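Local coordinates for esterase D (Lactobacillus rhamnosus, PDB 3DKR), which probably hydrolyses carboxylic esters as a serine esterase of the alpha/beta hydrolase fold, at residues 25-30 against 52-57; 67-72 against 160-165; 182-187 against 210-215. All blocks are in the same frame, centred on the assembly; numbering follows the deposited sequence.

Contact 1: residues 25-30 against 52-57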
loop_
_atom_site.group_PDB
_atom_site.type_symbol
_atom_site.label_atom_id
_atom_site.label_comp_id
_atom_site.label_asym_id
_atom_site.label_seq_id
_atom_site.Cartn_x
_atom_site.Cartn_y
_atom_site.Cartn_z
ATOM N N VAL A 25 0.579 10.605 8.974
ATOM C CA VAL A 25 0.155 9.755 7.865
ATOM C C VAL A 25 0.901 8.432 7.918
ATOM O O VAL A 25 2.126 8.421 8.019
ATOM C CB VAL A 25 0.458 10.423 6.505
ATOM C CG1 VAL A 25 -0.109 9.578 5.368
ATOM C CG2 VAL A 25 -0.141 11.816 6.465
ATOM N N VAL A 26 0.158 7.333 7.842
ATOM C CA VAL A 26 0.734 6.000 7.727
ATOM C C VAL A 26 0.737 5.612 6.249
ATOM O O VAL A 26 -0.292 5.709 5.573
ATOM C CB VAL A 26 -0.063 4.957 8.534
ATOM C CG1 VAL A 26 0.470 3.559 8.280
ATOM C CG2 VAL A 26 -0.050 5.299 10.039
ATOM N N LEU A 27 1.905 5.180 5.751
ATOM C CA LEU A 27 2.057 4.765 4.346
ATOM C C LEU A 27 2.467 3.298 4.307
ATOM O O LEU A 27 3.486 2.931 4.889
ATOM C CB LEU A 27 3.115 5.603 3.620
ATOM C CG LEU A 27 2.825 7.102 3.537
ATOM C CD1 LEU A 27 3.985 7.871 2.885
ATOM C CD2 LEU A 27 1.531 7.425 2.792
ATOM N N LEU A 28 1.637 2.478 3.653
ATOM C CA LEU A 28 1.783 1.015 3.645
ATOM C C LEU A 28 2.220 0.531 2.259
ATOM O O LEU A 28 1.561 0.792 1.254
ATOM C CB LEU A 28 0.478 0.348 4.076
ATOM C CG LEU A 28 -0.003 0.790 5.457
ATOM C CD1 LEU A 28 -1.353 0.157 5.793
ATOM C CD2 LEU A 28 1.023 0.436 6.563
ATOM N N HIS A 29 3.357 -0.161 2.213
ATOM C CA HIS A 29 4.049 -0.386 0.944
ATOM C C HIS A 29 3.496 -1.535 0.082
ATOM O O HIS A 29 2.471 -2.135 0.409
ATOM C CB HIS A 29 5.573 -0.479 1.171
ATOM C CG HIS A 29 6.052 -1.693 1.914
ATOM N ND1 HIS A 29 6.134 -2.949 1.332
ATOM C CD2 HIS A 29 6.597 -1.815 3.150
ATOM C CE1 HIS A 29 6.673 -3.792 2.198
ATOM N NE2 HIS A 29 6.960 -3.132 3.309
ATOM N N ALA A 30 4.195 -1.801 -1.025
ATOM C CA ALA A 30 3.778 -2.803 -2.015
ATOM C C ALA A 30 4.283 -4.205 -1.716
ATOM O O ALA A 30 5.279 -4.388 -1.018
ATOM C CB ALA A 30 4.271 -2.388 -3.385
ATOM N N VAL A 52 4.942 11.389 9.294
ATOM C CA VAL A 52 4.824 10.263 8.380
ATOM C C VAL A 52 5.441 9.031 9.037
ATOM O O VAL A 52 6.451 9.154 9.701
ATOM C CB VAL A 52 5.535 10.512 7.019
ATOM C CG1 VAL A 52 5.196 9.383 6.043
ATOM C CG2 VAL A 52 5.154 11.879 6.452
ATOM N N TYR A 53 4.818 7.868 8.859
ATOM C CA TYR A 53 5.356 6.604 9.358
ATOM C C TYR A 53 5.208 5.543 8.296
ATOM O O TYR A 53 4.121 5.350 7.781
ATOM C CB TYR A 53 4.636 6.174 10.620
ATOM C CG TYR A 53 5.152 4.904 11.256
ATOM C CD1 TYR A 53 6.510 4.675 11.425
ATOM C CD2 TYR A 53 4.268 3.942 11.723
ATOM C CE1 TYR A 53 6.960 3.507 12.029
ATOM C CE2 TYR A 53 4.714 2.794 12.338
ATOM C CZ TYR A 53 6.054 2.583 12.490
ATOM O OH TYR A 53 6.476 1.431 13.135
ATOM N N VAL A 54 6.331 4.899 7.967
ATOM C CA VAL A 54 6.418 3.932 6.886
ATOM C C VAL A 54 7.016 2.641 7.446
ATOM O O VAL A 54 8.247 2.490 7.517
ATOM C CB VAL A 54 7.280 4.455 5.721
ATOM C CG1 VAL A 54 7.168 3.515 4.532
ATOM C CG2 VAL A 54 6.863 5.875 5.351
ATOM N N PRO A 55 6.152 1.725 7.896
ATOM C CA PRO A 55 6.659 0.454 8.427
ATOM C C PRO A 55 7.186 -0.472 7.342
ATOM O O PRO A 55 6.917 -0.263 6.162
ATOM C CB PRO A 55 5.434 -0.167 9.105
ATOM C CG PRO A 55 4.262 0.416 8.395
ATOM C CD PRO A 55 4.679 1.819 7.995
ATOM N N LEU A 56 7.884 -1.521 7.770
ATOM C CA LEU A 56 8.368 -2.574 6.892
ATOM C C LEU A 56 7.557 -3.844 7.140
ATOM O O LEU A 56 7.461 -4.304 8.277
ATOM C CB LEU A 56 9.835 -2.860 7.199
ATOM C CG LEU A 56 10.478 -4.049 6.503
ATOM C CD1 LEU A 56 10.509 -3.892 4.999
ATOM C CD2 LEU A 56 11.901 -4.284 7.084
ATOM N N PHE A 57 7.006 -4.430 6.082
ATOM C CA PHE A 57 6.229 -5.648 6.235
ATOM C C PHE A 57 7.142 -6.853 6.419
ATOM O O PHE A 57 8.186 -6.946 5.775
ATOM C CB PHE A 57 5.298 -5.868 5.042
ATOM C CG PHE A 57 4.068 -4.975 5.042
ATOM C CD1 PHE A 57 3.314 -4.778 6.192
ATOM C CD2 PHE A 57 3.646 -4.358 3.867
ATOM C CE1 PHE A 57 2.169 -3.971 6.173
ATOM C CE2 PHE A 57 2.496 -3.548 3.856
ATOM C CZ PHE A 57 1.768 -3.368 5.003
HETATM O O HOH W 1 5.025 0.692 4.419
#

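Contact 2: residues 67-72 against 160-165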
loop_
_atom_site.group_PDB
_atom_site.type_symbol
_atom_site.label_atom_id
_atom_site.label_comp_id
_atom_site.label_asym_id
_atom_site.label_seq_id
_atom_site.Cartn_x
_atom_site.Cartn_y
_atom_site.Cartn_z
ATOM N N ASP A 67 12.086 -15.003 1.670
ATOM C CA ASP A 67 11.621 -14.508 2.972
ATOM C C ASP A 67 10.221 -13.905 2.892
ATOM O O ASP A 67 9.448 -14.000 3.862
ATOM C CB ASP A 67 12.563 -13.455 3.531
ATOM C CG ASP A 67 13.880 -14.040 4.029
ATOM O OD1 ASP A 67 14.003 -15.287 4.166
ATOM O OD2 ASP A 67 14.784 -13.226 4.304
ATOM N N ILE A 68 9.900 -13.298 1.758
ATOM C CA ILE A 68 8.552 -12.723 1.555
ATOM C C ILE A 68 7.529 -13.827 1.664
ATOM O O ILE A 68 6.468 -13.677 2.294
ATOM C CB ILE A 68 8.422 -12.031 0.172
ATOM C CG1 ILE A 68 9.337 -10.798 0.104
ATOM C CG2 ILE A 68 6.963 -11.659 -0.107
ATOM C CD1 ILE A 68 9.609 -10.277 -1.287
ATOM N N LEU A 69 7.871 -14.969 1.059
ATOM C CA LEU A 69 6.963 -16.094 0.943
ATOM C C LEU A 69 6.918 -16.960 2.187
ATOM O O LEU A 69 5.902 -17.603 2.443
ATOM C CB LEU A 69 7.386 -16.967 -0.241
ATOM C CG LEU A 69 7.346 -16.287 -1.609
ATOM C CD1 LEU A 69 8.089 -17.085 -2.667
ATOM C CD2 LEU A 69 5.899 -16.076 -2.046
ATOM N N THR A 70 8.017 -17.011 2.942
ATOM C CA THR A 70 8.090 -17.919 4.104
ATOM C C THR A 70 8.011 -17.239 5.474
ATOM O O THR A 70 7.713 -17.908 6.471
ATOM C CB THR A 70 9.386 -18.756 4.088
ATOM O OG1 THR A 70 10.509 -17.912 4.339
ATOM C CG2 THR A 70 9.548 -19.481 2.754
ATOM N N LYS A 71 8.284 -15.933 5.530
ATOM C CA LYS A 71 8.296 -15.198 6.800
ATOM C C LYS A 71 7.250 -14.082 6.881
ATOM O O LYS A 71 7.145 -13.412 7.906
ATOM C CB LYS A 71 9.693 -14.642 7.092
ATOM C CG LYS A 71 10.764 -15.720 7.168
ATOM C CD LYS A 71 12.077 -15.178 7.683
ATOM C CE LYS A 71 13.183 -16.221 7.560
ATOM N NZ LYS A 71 12.743 -17.587 7.975
ATOM N N GLY A 72 6.475 -13.884 5.819
ATOM C CA GLY A 72 5.370 -12.926 5.859
ATOM C C GLY A 72 4.096 -13.596 5.401
ATOM O O GLY A 72 4.137 -14.603 4.701
ATOM N N ALA A 160 6.757 -22.949 -5.961
ATOM C CA ALA A 160 6.220 -23.808 -4.907
ATOM C C ALA A 160 5.414 -23.039 -3.867
ATOM O O ALA A 160 4.466 -23.578 -3.305
ATOM C CB ALA A 160 7.345 -24.550 -4.220
ATOM N N TYR A 161 5.813 -21.796 -3.598
ATOM C CA TYR A 161 5.193 -20.993 -2.532
ATOM C C TYR A 161 4.301 -19.855 -3.048
ATOM O O TYR A 161 3.334 -19.465 -2.371
ATOM C CB TYR A 161 6.268 -20.324 -1.680
ATOM C CG TYR A 161 6.983 -21.162 -0.642
ATOM C CD1 TYR A 161 6.375 -21.470 0.577
ATOM C CD2 TYR A 161 8.303 -21.549 -0.834
ATOM C CE1 TYR A 161 7.055 -22.206 1.561
ATOM C CE2 TYR A 161 8.991 -22.275 0.139
ATOM C CZ TYR A 161 8.360 -22.598 1.329
ATOM O OH TYR A 161 9.052 -23.317 2.286
ATOM N N LEU A 162 4.644 -19.293 -4.205
ATOM C CA LEU A 162 4.020 -18.024 -4.644
ATOM C C LEU A 162 2.515 -18.143 -4.908
ATOM O O LEU A 162 1.733 -17.293 -4.465
ATOM C CB LEU A 162 4.757 -17.445 -5.854
ATOM C CG LEU A 162 4.236 -16.130 -6.450
ATOM C CD1 LEU A 162 4.104 -15.058 -5.364
ATOM C CD2 LEU A 162 5.170 -15.689 -7.560
ATOM N N PRO A 163 2.071 -19.197 -5.623
ATOM C CA PRO A 163 0.624 -19.318 -5.825
ATOM C C PRO A 163 -0.162 -19.349 -4.517
ATOM O O PRO A 163 -1.235 -18.739 -4.417
ATOM C CB PRO A 163 0.490 -20.642 -6.595
ATOM C CG PRO A 163 1.778 -20.783 -7.290
ATOM C CD PRO A 163 2.795 -20.293 -6.298
ATOM N N GLY A 164 0.380 -20.028 -3.512
ATOM C CA GLY A 164 -0.290 -20.165 -2.232
ATOM C C GLY A 164 -0.366 -18.837 -1.489
ATOM O O GLY A 164 -1.386 -18.535 -0.865
ATOM N N GLN A 165 0.701 -18.042 -1.561
ATOM C CA GLN A 165 0.677 -16.732 -0.897
ATOM C C GLN A 165 -0.242 -15.767 -1.630
ATOM O O GLN A 165 -0.979 -15.028 -0.982
ATOM C CB GLN A 165 2.059 -16.119 -0.713
ATOM C CG GLN A 165 1.999 -14.839 0.119
ATOM C CD GLN A 165 3.365 -14.398 0.566
ATOM O OE1 GLN A 165 4.122 -13.860 -0.220
ATOM N NE2 GLN A 165 3.699 -14.668 1.829
#

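Contact 3: residues 182-187 against 210-215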
loop_
_atom_site.group_PDB
_atom_site.type_symbol
_atom_site.label_atom_id
_atom_site.label_comp_id
_atom_site.label_asym_id
_atom_site.label_seq_id
_atom_site.Cartn_x
_atom_site.Cartn_y
_atom_site.Cartn_z
ATOM N N LEU A 182 -18.704 -0.772 5.419
ATOM C CA LEU A 182 -18.411 -0.253 6.756
ATOM C C LEU A 182 -17.675 1.085 6.735
ATOM O O LEU A 182 -17.627 1.785 7.764
ATOM C CB LEU A 182 -17.608 -1.263 7.565
ATOM C CG LEU A 182 -18.284 -2.594 7.892
ATOM C CD1 LEU A 182 -17.350 -3.452 8.718
ATOM C CD2 LEU A 182 -19.623 -2.357 8.631
ATOM N N VAL A 183 -17.097 1.461 5.596
ATOM C CA VAL A 183 -16.276 2.672 5.551
ATOM C C VAL A 183 -17.141 3.928 5.553
ATOM O O VAL A 183 -17.936 4.140 4.645
ATOM C CB VAL A 183 -15.376 2.730 4.311
ATOM C CG1 VAL A 183 -14.538 4.018 4.315
ATOM C CG2 VAL A 183 -14.460 1.508 4.270
ATOM N N LYS A 184 -16.973 4.754 6.584
ATOM C CA LYS A 184 -17.670 6.037 6.661
ATOM C C LYS A 184 -16.778 7.234 6.304
ATOM O O LYS A 184 -17.276 8.317 5.960
ATOM C CB LYS A 184 -18.223 6.240 8.068
ATOM C CG LYS A 184 -19.212 5.185 8.554
ATOM C CD LYS A 184 -20.308 4.839 7.566
ATOM C CE LYS A 184 -21.183 3.687 8.085
ATOM N NZ LYS A 184 -21.308 2.567 7.079
ATOM N N GLN A 185 -15.461 7.048 6.394
ATOM C CA GLN A 185 -14.515 8.134 6.208
ATOM C C GLN A 185 -14.389 8.536 4.750
ATOM O O GLN A 185 -14.598 7.700 3.853
ATOM C CB GLN A 185 -13.111 7.733 6.675
ATOM C CG GLN A 185 -12.986 7.377 8.143
ATOM C CD GLN A 185 -13.107 5.896 8.414
ATOM O OE1 GLN A 185 -13.748 5.166 7.658
ATOM N NE2 GLN A 185 -12.484 5.443 9.505
ATOM N N PRO A 186 -13.980 9.789 4.505
ATOM C CA PRO A 186 -13.514 10.155 3.183
ATOM C C PRO A 186 -12.441 9.165 2.707
ATOM O O PRO A 186 -11.549 8.803 3.488
ATOM C CB PRO A 186 -12.907 11.548 3.398
ATOM C CG PRO A 186 -13.617 12.075 4.592
ATOM C CD PRO A 186 -13.908 10.921 5.451
ATOM N N THR A 187 -12.553 8.733 1.456
ATOM C CA THR A 187 -11.616 7.759 0.875
ATOM C C THR A 187 -11.001 8.282 -0.415
ATOM O O THR A 187 -11.697 8.781 -1.301
ATOM C CB THR A 187 -12.322 6.435 0.607
ATOM O OG1 THR A 187 -12.924 5.968 1.816
ATOM C CG2 THR A 187 -11.348 5.380 0.070
ATOM N N LEU A 210 -18.062 1.728 -2.052
ATOM C CA LEU A 210 -17.932 2.600 -0.872
ATOM C C LEU A 210 -19.211 3.411 -0.676
ATOM O O LEU A 210 -19.191 4.640 -0.657
ATOM C CB LEU A 210 -16.714 3.508 -1.011
ATOM C CG LEU A 210 -15.387 2.742 -0.847
ATOM C CD1 LEU A 210 -14.232 3.515 -1.446
ATOM C CD2 LEU A 210 -15.128 2.399 0.605
ATOM N N ILE A 211 -20.319 2.705 -0.506
ATOM C CA ILE A 211 -21.641 3.345 -0.543
ATOM C C ILE A 211 -21.897 4.272 0.653
ATOM O O ILE A 211 -22.730 5.188 0.569
ATOM C CB ILE A 211 -22.778 2.297 -0.666
ATOM C CG1 ILE A 211 -22.795 1.345 0.520
ATOM C CG2 ILE A 211 -22.632 1.501 -1.974
ATOM C CD1 ILE A 211 -24.070 0.495 0.566
ATOM N N ASN A 212 -21.174 4.052 1.747
ATOM C CA ASN A 212 -21.351 4.842 2.976
ATOM C C ASN A 212 -20.223 5.831 3.298
ATOM O O ASN A 212 -20.284 6.543 4.307
ATOM C CB ASN A 212 -21.577 3.896 4.134
ATOM C CG ASN A 212 -22.865 3.112 3.976
ATOM O OD1 ASN A 212 -23.898 3.685 3.612
ATOM N ND2 ASN A 212 -22.819 1.817 4.240
ATOM N N ALA A 213 -19.210 5.888 2.440
ATOM C CA ALA A 213 -18.092 6.823 2.627
ATOM C C ALA A 213 -18.589 8.260 2.504
ATOM O O ALA A 213 -19.411 8.570 1.633
ATOM C CB ALA A 213 -16.992 6.569 1.603
ATOM N N ALA A 214 -18.105 9.132 3.385
ATOM C CA ALA A 214 -18.481 10.563 3.325
ATOM C C ALA A 214 -18.237 11.189 1.948
ATOM O O ALA A 214 -19.027 12.026 1.479
ATOM C CB ALA A 214 -17.740 11.355 4.381
ATOM N N ARG A 215 -17.118 10.818 1.330
ATOM C CA ARG A 215 -16.790 11.179 -0.038
ATOM C C ARG A 215 -15.763 10.194 -0.579
ATOM O O ARG A 215 -15.084 9.509 0.196
ATOM C CB ARG A 215 -16.247 12.607 -0.142
ATOM C CG ARG A 215 -14.851 12.852 0.441
ATOM C CD ARG A 215 -14.242 14.212 -0.029
ATOM N NE ARG A 215 -12.876 14.438 0.489
ATOM C CZ ARG A 215 -12.595 14.749 1.754
ATOM N NH1 ARG A 215 -13.566 14.879 2.648
ATOM N NH2 ARG A 215 -11.333 14.927 2.137
HETATM O O HOH W 2 -18.731 2.699 2.351
#

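Contact 1: residues 25-30 against 52-57
V52 pairs with V25 in a parallel bridge. Their strands are the two ends of a right-handed beta-alpha-beta crossover in the alpha/beta hydrolase sheet, linked by helix 39-47. V52 CG1 lies anti to its backbone N (chi1 -172°) and meets L27 CD1 at 3.7 Å. The valine also packs on A42 and L45 of that helix. At Y53 the backbone pairs twice. Its N donates to V25 O at 2.9 Å, and its O accepts from L27 N. The Y53 ring lies on the sheet face shared with V26, against helix 74-89. V54 brings CG2 near L27 CB. At P55 the strand pairing has ended. P55 CG touches L28 CD2 at 3.7 Å, and a water donates to both L27 O and P55 O and so links the segments. L56 brings CD1 within 4.0 Å of H29 NE2. F57 presents its ring edge to the face of the H29 ring, with the planes at 53° and F57 CD2 3.5 Å from H29 CE1. The H29 ring is gripped at both nitrogens: ND1 donates to A30 O, while F57 N donates to NE2 at 3.1 Å, nearly straight but 24° out of the ring plane.

Contact 2: residues 67-72 against 160-165
Q165 crosses I68 at about a right angle and brings its amide to the carbonyl of I68, in helix 66-71. Its CG is anti to the backbone N (chi1 -174°), and the chain stays extended beyond it. NE2 donates to I68 O at 3.0 Å, in a nearly straight bond. The acceptor lies in the plane of the amide, but the donor is tilted 26° from the carbonyl plane of I68. G72 O is also near NE2, yet the angle is poor for a bond. The other branch, OE1, is hydrogen-bonded to Y31 OH. Both ends of this buried amide therefore have a partner, which fixes its rotation. I68 CG2 and L69 CD2 lie against OE1, the latter at 3.4 Å.

The axes of the short segments 67-71 and 160-165 make an angle of 63°. Helix 155-178 belongs to the segment between strands 119-122 and 187-192, where alpha/beta hydrolases often carry their cap. P163 lies at a kink in this helix. Helix 66-71 follows strand 51-54 of the core sheet.

L69, from helix 66-71, crosses Y161 obliquely. Its CB and CD1 both lie 3.8 Å from Y161 CB, and its CD2 meets L162 CD1 at 3.9 Å. F138 of helix 134-149 and Y31 also pack on L69 and L162. Toward solvent, T70 turns its methyl over one face of the Y161 ring in a CH-pi contact. T70 CG2 is 3.6 Å from Y161 CZ, offset from the centre toward the rim at the hydroxyl end.

Contact 3: residues 182-187 against 210-215
R215 sets its CG between the backbone N and the carbonyl carbon (chi1 70°), and the chain then runs extended to NE and crosses P186 obliquely. The guanidinium turns one face to the proline: P186 CB lies over it toward the rim, and P186 CG is 3.4 Å from R215 NH1. L210 has CG anti to its carbonyl carbon (chi1 -72°). Its two methyls divide the work. CD2 meets V183 CB at 3.7 Å, while CD1 reaches T187 CG2 tip to tip.

The segments are the loops leading into the neighbouring parallel strands 187-192 and 216-221 of the alpha/beta sheet. Backbone bonds join them. A214 N donates to K184 O at 2.8 Å, and T187 N donates to R215 O at 2.9 Å. L210 to A213 form a type I turn, and a water bridges V183 O and N212 N. K184 lies beside N212, whose ND2 is bonded to N181 O.

NH1 of R215 also forms a salt bridge with E248 OE2, near the C terminus. The two uses do not compete: the proline lies over a face, and the charge is met at NH1, which would limit how far the guanidinium can turn.

From the N terminus, contact 1 comes first. It closes a 21-residue link through helix 39-47 and ties strand 23-28 to strand 51-54. The chain goes on to helix 66-71, where contact 2 opens. Contact 2 closes the longest link, 87 residues that include strands 94-99 and 119-122 and the predicted nucleophile S101. It joins that helix to helix 155-178. Contact 3 then closes a 22-residue link through strand 187-192 and helix 202-209, and brings together the starts of the last two strands. The three are in series, neither nested nor crossed. Contacts 2 and 3 lie on opposite sides of the chain's centre, about 33 Å apart between their centres.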